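PDB 2B7U: charybdin from Charybdis maritima, which is a plant ribosome-inactivating protein, a single chain that joins a mixed beta-sheet region to a largely helical one. Local coordinates for residues L92-P97 against L111-S116; L129-N134 against R154-I159. One frame throughout, in Å; residues are numbered along the deposited sequence.

Contact 1: residues L92-P97 against L111-S116; sequences LELERP and LEFGPS
Leu111 meets Leu92, Glu93 and Leu94 at the edge of the mixed beta-sheet of this ribosome-inactivating fold, where strand 91-93 and the chain leaving strand 109-110 run parallel. The pairing illustrates how two strands can stay linked by backbone bonds beyond their regular ends. Leu111 N gives a nearly straight hydrogen bond to Glu93 O (2.8 Å, 172° at the hydrogen). Its two methyls meet different leucines: CD2 lies 3.9 Å from Leu92 CD1, the two side chains crossing at about a right angle, while CD1 comes within 3.7 Å of Leu94 CD1. Glu112 takes part mainly through its backbone; a water donates to Glu95 OE1 at 2.6 Å and, weakly, to Glu112 O. Phe113 O accepts the second backbone bond, from Glu95 N at 2.9 Å, with the donor above the carbonyl plane. The Phe113 ring, with CG in the crowded position between the backbone N and the carbonyl carbon (chi1 51°), carries Leu111 CB over one face, offset toward the rim, and reaches Leu120 and Ala123 of helix 117-124. At Gly114 the backbones come close enough for a CA-H...O contact between Gly114 CA and Glu95 O. Pro115 is met by two residues: Leu94 CD2 rests against its CA and CB, and Glu95 O approaches its CD. Ser116, the N-cap of helix 117-124, bonds through OG to Glu119 N. In the Arg96 conformer given here, one of two modelled, Ser116 CB lies at the guanidinium edge, in plane, 3.7 Å from Arg96 NH2.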
loop_
_atom_site.group_PDB
_atom_site.type_symbol
_atom_site.label_atom_id
_atom_site.label_comp_id
_atom_site.label_asym_id
_atom_site.label_seq_id
_atom_site.Cartn_x
_atom_site.Cartn_y
_atom_site.Cartn_z
ATOM N N LEU A 92 -0.320 13.994 -11.438
ATOM C CA LEU A 92 1.084 13.621 -11.463
ATOM C C LEU A 92 1.141 12.116 -11.376
ATOM O O LEU A 92 0.400 11.526 -10.601
ATOM C CB LEU A 92 1.822 14.186 -10.257
ATOM C CG LEU A 92 2.116 15.681 -10.175
ATOM C CD1 LEU A 92 2.912 16.103 -11.390
ATOM C CD2 LEU A 92 0.855 16.485 -10.007
ATOM N N GLU A 93 2.039 11.503 -12.140
ATOM C CA GLU A 93 2.138 10.062 -12.207
ATOM C C GLU A 93 3.565 9.582 -11.950
ATOM O O GLU A 93 4.517 10.132 -12.510
ATOM C CB GLU A 93 1.644 9.600 -13.596
ATOM C CG GLU A 93 1.780 8.132 -13.849
ATOM C CD GLU A 93 1.113 7.659 -15.125
ATOM O OE1 GLU A 93 1.428 6.508 -15.527
ATOM O OE2 GLU A 93 0.293 8.402 -15.709
ATOM N N LEU A 94 3.697 8.540 -11.136
ATOM C CA LEU A 94 4.984 7.955 -10.786
ATOM C C LEU A 94 5.468 7.071 -11.923
ATOM O O LEU A 94 4.681 6.411 -12.590
ATOM C CB LEU A 94 4.879 7.137 -9.491
ATOM C CG LEU A 94 4.754 7.997 -8.221
ATOM C CD1 LEU A 94 3.346 8.519 -8.002
ATOM C CD2 LEU A 94 5.189 7.212 -6.973
ATOM N N GLU A 95 6.768 7.086 -12.153
ATOM C CA GLU A 95 7.389 6.244 -13.170
ATOM C C GLU A 95 7.171 4.756 -12.909
ATOM O O GLU A 95 6.885 4.375 -11.799
ATOM C CB GLU A 95 8.898 6.526 -13.207
ATOM C CG GLU A 95 9.267 7.888 -13.767
ATOM C CD GLU A 95 10.723 8.257 -13.491
ATOM O OE1 GLU A 95 11.238 9.208 -14.114
ATOM O OE2 GLU A 95 11.353 7.613 -12.637
ATOM N N ARG A 96 7.383 3.952 -13.959
ATOM C CA ARG A 96 7.260 2.470 -14.018
ATOM C C ARG A 96 6.126 2.149 -14.989
ATOM O O ARG A 96 6.313 2.322 -16.184
ATOM C CB ARG A 96 7.081 1.805 -12.659
ATOM C CG ARG A 96 8.245 2.051 -11.698
ATOM C CD ARG A 96 9.488 1.251 -12.014
ATOM N NE ARG A 96 9.729 0.277 -10.958
ATOM C CZ ARG A 96 9.999 0.589 -9.689
ATOM N NH1 ARG A 96 10.040 1.850 -9.280
ATOM N NH2 ARG A 96 10.196 -0.386 -8.812
ATOM N N PRO A 97 4.947 1.758 -14.491
ATOM C CA PRO A 97 3.721 1.349 -15.192
ATOM C C PRO A 97 3.446 1.973 -16.563
ATOM O O PRO A 97 3.722 3.152 -16.785
ATOM N N LEU A 111 6.358 12.248 -12.834
ATOM C CA LEU A 111 7.296 12.604 -11.774
ATOM C C LEU A 111 8.657 11.987 -12.083
ATOM O O LEU A 111 8.772 11.063 -12.911
ATOM C CB LEU A 111 6.797 12.061 -10.435
ATOM C CG LEU A 111 5.456 12.642 -9.988
ATOM C CD1 LEU A 111 4.819 11.789 -8.903
ATOM C CD2 LEU A 111 5.662 14.079 -9.507
ATOM N N GLU A 112 9.683 12.480 -11.395
ATOM C CA GLU A 112 11.056 12.022 -11.603
ATOM C C GLU A 112 11.393 10.810 -10.755
ATOM O O GLU A 112 12.559 10.527 -10.502
ATOM C CB GLU A 112 12.036 13.161 -11.286
ATOM C CG GLU A 112 11.809 14.372 -12.171
ATOM C CD GLU A 112 12.791 15.507 -11.904
ATOM O OE1 GLU A 112 12.445 16.676 -12.214
ATOM O OE2 GLU A 112 13.924 15.232 -11.431
ATOM N N PHE A 113 10.382 10.070 -10.318
ATOM C CA PHE A 113 10.595 8.904 -9.495
ATOM C C PHE A 113 9.458 7.916 -9.627
ATOM O O PHE A 113 8.365 8.275 -10.044
ATOM C CB PHE A 113 10.800 9.307 -8.016
ATOM C CG PHE A 113 9.725 10.231 -7.458
ATOM C CD1 PHE A 113 8.588 9.716 -6.861
ATOM C CD2 PHE A 113 9.868 11.608 -7.534
ATOM C CE1 PHE A 113 7.602 10.580 -6.332
ATOM C CE2 PHE A 113 8.889 12.476 -7.026
ATOM C CZ PHE A 113 7.762 11.952 -6.419
ATOM N N GLY A 114 9.776 6.669 -9.323
ATOM C CA GLY A 114 8.812 5.589 -9.243
ATOM C C GLY A 114 8.356 5.386 -7.818
ATOM O O GLY A 114 8.798 6.094 -6.927
ATOM N N PRO A 115 7.446 4.416 -7.598
ATOM C CA PRO A 115 6.847 4.108 -6.310
ATOM C C PRO A 115 7.708 3.293 -5.339
ATOM O O PRO A 115 7.322 3.114 -4.172
ATOM C CB PRO A 115 5.593 3.316 -6.714
ATOM C CG PRO A 115 5.977 2.615 -7.947
ATOM C CD PRO A 115 6.884 3.567 -8.671
ATOM N N SER A 116 8.873 2.822 -5.769
ATOM C CA SER A 116 9.673 2.019 -4.843
ATOM C C SER A 116 10.206 2.942 -3.769
ATOM O O SER A 116 10.456 4.123 -4.026
ATOM C CB SER A 116 10.812 1.312 -5.555
ATOM O OG SER A 116 11.871 2.189 -5.865
HETATM O O HOH W 1 13.736 9.484 -13.386
#

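Contact 2: residues L129-N134 against R154-I159; sequences LDISYN and RARSLI
Ile131 touches both Arg156 and Ile159 of helix 151-170, through different branches, and so fastens the connection between helices 117-124 and 135-147 onto a long helix of the ribosome-inactivating fold. It is a worked case of a loop laid on a helix chiefly by side chains: no hydrogen bond passes between the two segments, and the nearest CA atoms, those of Ile131 and Arg156, are 7.9 Å apart. Arg156 spans much of that gap. With CG anti to the backbone N (chi1 -174°) and the chain extended as far as NE, its side chain slides past that of Ile131 in the opposite direction. A bend at chi4 (-75°) sets CZ off the line of the chain, and the guanidinium presents one face to Ile131 CG2, which stands 3.6 Å above the plane and is offset toward the rim, with Arg156 NH1 as its nearest atom at 3.7 Å. The polar end is directed by a neighbour, since Arg156 NE donates to Gln126 OE1, a bond that helps to fix how the flat group is turned over the methyl.

The other branch of Ile131 points a different way. CD1 extends to Ile159, about one turn further along the helix, and the two isoleucines cross at about a right angle, with Ile131 CD1 3.7 Å from Ile159 CD1 and 3.8 Å from Ile159 CG2. Tyr133 crosses Ile159 obliquely. Its ring has the Ile131 carbonyl carbon over one face, and its hydroxyl is hydrogen-bonded to Ile128 O, which ties the end of the ring back to its own loop. In this position Tyr133 OH touches the same methyl that Ile131 reaches, lying 3.4 Å from Ile159 CG2.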
loop_
_atom_site.group_PDB
_atom_site.type_symbol
_atom_site.label_atom_id
_atom_site.label_comp_id
_atom_site.label_asym_id
_atom_site.label_seq_id
_atom_site.Cartn_x
_atom_site.Cartn_y
_atom_site.Cartn_z
ATOM N N LEU A 129 12.597 5.249 7.405
ATOM C CA LEU A 129 12.605 5.073 8.849
ATOM C C LEU A 129 12.780 6.375 9.633
ATOM O O LEU A 129 12.634 6.364 10.856
ATOM C CB LEU A 129 13.684 4.060 9.256
ATOM C CG LEU A 129 13.477 2.634 8.730
ATOM C CD1 LEU A 129 14.585 1.709 9.224
ATOM C CD2 LEU A 129 12.105 2.053 9.109
ATOM N N ASP A 130 13.069 7.486 8.948
ATOM C CA ASP A 130 13.315 8.767 9.616
ATOM C C ASP A 130 12.148 9.730 9.421
ATOM O O ASP A 130 12.228 10.910 9.791
ATOM C CB ASP A 130 14.621 9.386 9.103
ATOM C CG ASP A 130 15.866 8.669 9.640
ATOM O OD1 ASP A 130 15.814 8.066 10.742
ATOM O OD2 ASP A 130 16.920 8.716 8.958
ATOM N N ILE A 131 11.071 9.221 8.832
ATOM C CA ILE A 131 9.869 9.994 8.562
ATOM C C ILE A 131 8.815 9.664 9.612
ATOM O O ILE A 131 8.709 8.521 10.061
ATOM C CB ILE A 131 9.355 9.672 7.136
ATOM C CG1 ILE A 131 10.328 10.239 6.100
ATOM C CG2 ILE A 131 7.934 10.200 6.906
ATOM C CD1 ILE A 131 10.070 9.799 4.690
ATOM N N SER A 132 8.019 10.660 9.996
ATOM C CA SER A 132 6.999 10.444 11.014
ATOM C C SER A 132 5.681 10.079 10.375
ATOM O O SER A 132 5.329 10.622 9.325
ATOM C CB SER A 132 6.811 11.695 11.883
ATOM O OG SER A 132 5.789 11.459 12.846
ATOM N N TYR A 133 4.948 9.158 11.020
ATOM C CA TYR A 133 3.702 8.613 10.474
ATOM C C TYR A 133 2.538 8.732 11.442
ATOM O O TYR A 133 1.809 7.773 11.681
ATOM C CB TYR A 133 3.888 7.150 10.105
ATOM C CG TYR A 133 5.003 6.935 9.133
ATOM C CD1 TYR A 133 6.184 6.313 9.517
ATOM C CD2 TYR A 133 4.875 7.325 7.820
ATOM C CE1 TYR A 133 7.198 6.117 8.605
ATOM C CE2 TYR A 133 5.878 7.121 6.912
ATOM C CZ TYR A 133 7.039 6.508 7.305
ATOM O OH TYR A 133 8.043 6.331 6.394
ATOM N N ASN A 134 2.383 9.900 12.042
ATOM C CA ASN A 134 1.250 10.127 12.924
ATOM C C ASN A 134 0.191 10.988 12.213
ATOM O O ASN A 134 0.312 11.297 11.026
ATOM C CB ASN A 134 1.707 10.703 14.264
ATOM C CG ASN A 134 2.351 12.056 14.146
ATOM O OD1 ASN A 134 2.383 12.663 13.075
ATOM N ND2 ASN A 134 2.856 12.560 15.272
ATOM N N ARG A 154 6.832 16.435 -2.291
ATOM C CA ARG A 154 5.923 15.479 -2.928
ATOM C C ARG A 154 6.297 14.055 -2.559
ATOM O O ARG A 154 5.440 13.259 -2.144
ATOM C CB ARG A 154 5.941 15.620 -4.442
ATOM C CG ARG A 154 5.375 16.936 -4.948
ATOM C CD ARG A 154 5.677 17.086 -6.437
ATOM N NE ARG A 154 4.788 18.072 -7.058
ATOM C CZ ARG A 154 4.713 18.322 -8.362
ATOM N NH1 ARG A 154 5.543 17.758 -9.228
ATOM N NH2 ARG A 154 3.789 19.165 -8.809
ATOM N N ALA A 155 7.576 13.737 -2.693
ATOM C CA ALA A 155 8.045 12.374 -2.423
ATOM C C ALA A 155 7.858 12.007 -0.945
ATOM O O ALA A 155 7.397 10.897 -0.612
ATOM C CB ALA A 155 9.481 12.226 -2.831
ATOM N N ARG A 156 8.166 12.929 -0.040
ATOM C CA ARG A 156 8.016 12.640 1.380
ATOM C C ARG A 156 6.560 12.359 1.703
ATOM O O ARG A 156 6.208 11.426 2.437
ATOM C CB ARG A 156 8.511 13.796 2.241
ATOM C CG ARG A 156 8.497 13.467 3.734
ATOM C CD ARG A 156 8.918 14.672 4.569
ATOM N NE ARG A 156 9.290 14.289 5.930
ATOM C CZ ARG A 156 8.423 13.953 6.881
ATOM N NH1 ARG A 156 8.858 13.608 8.101
ATOM N NH2 ARG A 156 7.120 13.965 6.616
ATOM N N SER A 157 5.688 13.187 1.148
ATOM C CA SER A 157 4.287 13.059 1.401
ATOM C C SER A 157 3.725 11.748 0.843
ATOM O O SER A 157 2.851 11.133 1.467
ATOM C CB SER A 157 3.557 14.251 0.809
ATOM O OG SER A 157 3.990 15.447 1.432
ATOM N N LEU A 158 4.191 11.352 -0.344
ATOM C CA LEU A 158 3.783 10.068 -0.926
ATOM C C LEU A 158 4.272 8.868 -0.099
ATOM O O LEU A 158 3.554 7.852 0.005
ATOM C CB LEU A 158 4.237 9.982 -2.390
ATOM C CG LEU A 158 3.498 10.924 -3.357
ATOM C CD1 LEU A 158 4.176 10.949 -4.752
ATOM C CD2 LEU A 158 1.999 10.573 -3.524
ATOM N N ILE A 159 5.438 8.996 0.543
ATOM C CA ILE A 159 5.888 7.967 1.470
ATOM C C ILE A 159 4.896 7.830 2.636
ATOM O O ILE A 159 4.509 6.729 3.009
ATOM C CB ILE A 159 7.299 8.248 2.017
ATOM C CG1 ILE A 159 8.311 8.165 0.890
ATOM C CG2 ILE A 159 7.642 7.273 3.109
ATOM C CD1 ILE A 159 9.637 8.751 1.187
#

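In the fold
Following the chain from its N terminus, contact 1 comes first: strand 91-93 leads out through a loop, part of it not modelled, and 111-116 closes it on the return. Helix 117-124 follows, and only then does contact 2 open, with 129-134 meeting 154-159 after the chain has passed through helix 135-147. The two closures are therefore in series, neither nested nor crossed. They nevertheless touch, their centres being about 16 Å apart: Phe113 packs on Ala155 and Leu158, and Arg154 NH1 lies against Leu92 and Leu111. Helix 151-170 thus joins the sheet edge of contact 1 to the interhelical loop of contact 2.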